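Local coordinates for putative sugar kinase PH1459 (Pyrococcus horikoshii, PDB 3EWM), which probably phosphorylates a sugar, perhaps fructose, with ATP, as a member of the PfkB family of carbohydrate kinases, at residues A[198-202]-A[203-207]. Sequence-based numbering, arbitrary orientation.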
loop_
_atom_site.group_PDB
_atom_site.type_symbol
_atom_site.label_atom_id
_atom_site.label_comp_id
_atom_site.label_asym_id
_atom_site.label_seq_id
_atom_site.Cartn_x
_atom_site.Cartn_y
_atom_site.Cartn_z
ATOM N N TYR A 198 22.106 13.211 -15.875
ATOM C CA TYR A 198 21.643 13.842 -14.652
ATOM C C TYR A 198 22.719 13.829 -13.567
ATOM O O TYR A 198 23.034 14.861 -12.934
ATOM C CB TYR A 198 20.362 13.155 -14.169
ATOM C CG TYR A 198 19.818 13.751 -12.894
ATOM C CD1 TYR A 198 19.127 14.957 -12.912
ATOM C CD2 TYR A 198 20.003 13.106 -11.666
ATOM C CE1 TYR A 198 18.617 15.510 -11.731
ATOM C CE2 TYR A 198 19.505 13.647 -10.485
ATOM C CZ TYR A 198 18.820 14.847 -10.524
ATOM O OH TYR A 198 18.334 15.386 -9.358
ATOM N N LEU A 199 23.288 12.654 -13.360
ATOM C CA LEU A 199 24.263 12.465 -12.314
ATOM C C LEU A 199 25.622 13.066 -12.639
ATOM O O LEU A 199 26.202 13.766 -11.809
ATOM C CB LEU A 199 24.374 10.988 -11.987
ATOM C CG LEU A 199 23.104 10.448 -11.311
ATOM C CD1 LEU A 199 23.217 8.955 -11.095
ATOM C CD2 LEU A 199 22.869 11.167 -10.005
ATOM N N GLU A 200 26.103 12.838 -13.857
ATOM C CA GLU A 200 27.431 13.319 -14.244
ATOM C C GLU A 200 27.496 14.831 -14.267
ATOM O O GLU A 200 28.548 15.406 -13.993
ATOM C CB GLU A 200 27.877 12.715 -15.569
ATOM C CG GLU A 200 28.169 11.231 -15.448
ATOM C CD GLU A 200 28.976 10.676 -16.596
ATOM O OE1 GLU A 200 28.963 11.277 -17.693
ATOM O OE2 GLU A 200 29.613 9.621 -16.391
ATOM N N ASN A 201 26.356 15.462 -14.548
ATOM C CA ASN A 201 26.224 16.906 -14.458
ATOM C C ASN A 201 26.194 17.455 -13.040
ATOM O O ASN A 201 26.178 18.670 -12.839
ATOM C CB ASN A 201 25.005 17.381 -15.254
ATOM C CG ASN A 201 25.297 17.431 -16.731
ATOM O OD1 ASN A 201 26.448 17.205 -17.150
ATOM N ND2 ASN A 201 24.285 17.714 -17.530
ATOM N N GLN A 202 26.172 16.554 -12.067
ATOM C CA GLN A 202 26.335 16.929 -10.669
ATOM C C GLN A 202 27.636 16.369 -10.115
ATOM O O GLN A 202 27.801 16.222 -8.898
ATOM C CB GLN A 202 25.133 16.468 -9.865
ATOM C CG GLN A 202 23.861 17.059 -10.389
ATOM C CD GLN A 202 22.668 16.545 -9.682
ATOM O OE1 GLN A 202 22.322 17.022 -8.602
ATOM N NE2 GLN A 202 22.005 15.569 -10.281
ATOM N N GLY A 203 28.562 16.088 -11.031
ATOM C CA GLY A 203 29.916 15.689 -10.693
ATOM C C GLY A 203 30.030 14.254 -10.221
ATOM O O GLY A 203 31.047 13.882 -9.645
ATOM N N VAL A 204 28.981 13.458 -10.448
ATOM C CA VAL A 204 29.012 12.034 -10.144
ATOM C C VAL A 204 29.271 11.275 -11.432
ATOM O O VAL A 204 28.392 11.172 -12.275
ATOM C CB VAL A 204 27.687 11.524 -9.501
ATOM C CG1 VAL A 204 27.748 10.006 -9.245
ATOM C CG2 VAL A 204 27.377 12.279 -8.213
ATOM N N GLU A 205 30.488 10.764 -11.575
ATOM C CA GLU A 205 30.828 9.886 -12.679
ATOM C C GLU A 205 29.966 8.609 -12.635
ATOM O O GLU A 205 29.862 7.953 -11.603
ATOM C CB GLU A 205 32.332 9.572 -12.662
ATOM C CG GLU A 205 32.780 8.502 -13.662
ATOM C CD GLU A 205 34.212 8.677 -14.174
ATOM O OE1 GLU A 205 34.415 8.601 -15.407
ATOM O OE2 GLU A 205 35.137 8.882 -13.367
ATOM N N VAL A 206 29.331 8.276 -13.750
ATOM C CA VAL A 206 28.491 7.090 -13.798
ATOM C C VAL A 206 29.248 6.021 -14.574
ATOM O O VAL A 206 29.073 5.829 -15.784
ATOM C CB VAL A 206 27.102 7.363 -14.379
ATOM C CG1 VAL A 206 26.256 6.076 -14.376
ATOM C CG2 VAL A 206 26.403 8.477 -13.593
ATOM N N LYS A 207 30.097 5.328 -13.839
ATOM C CA LYS A 207 31.010 4.365 -14.396
ATOM C C LYS A 207 31.237 3.336 -13.316
ATOM O O LYS A 207 31.487 3.703 -12.155
ATOM C CB LYS A 207 32.339 5.073 -14.723
ATOM C CG LYS A 207 33.472 4.184 -15.218
ATOM C CD LYS A 207 34.709 5.015 -15.628
ATOM C CE LYS A 207 35.606 4.224 -16.593
ATOM N NZ LYS A 207 34.866 3.724 -17.809
HETATM O O HOH W 1 29.212 7.350 -17.870
#
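The flat carboxylate of E200 meets the backbone of V206 at OE2, whose anti lone pair takes V206 N at 3.0 Å in a nearly straight bond. A water donates hydrogen bonds to OE2 and V206 O, and so links V206 O indirectly to the carboxylate. NE2 of Q202 sits over one face of the Y198 ring, offset toward its rim. That NE2 also donates in its own amide plane to Y198 O at 2.9 Å. CG of E200 is anti to its own carbonyl carbon (chi1 -69°), and the extended chain runs past V204 O to V206. With an alanine in place of E200, V206 N would probably lose its acceptor and the water one of its two partners. A Schellman motif ends the helix: V204 N bonds to L199 O and G203 N to E200 O, with G203 at positive phi. Q202 N and V204 N reach L199 O from opposite faces of its carbonyl plane. V206 CG2 packs on L199 CB at 3.6 Å, the two side chains crossing at about a right angle. L199 sets the end of helix 193-200 against helix 172-185, and V206 sets the following loop against strand 188-192 of the large mixed sheet.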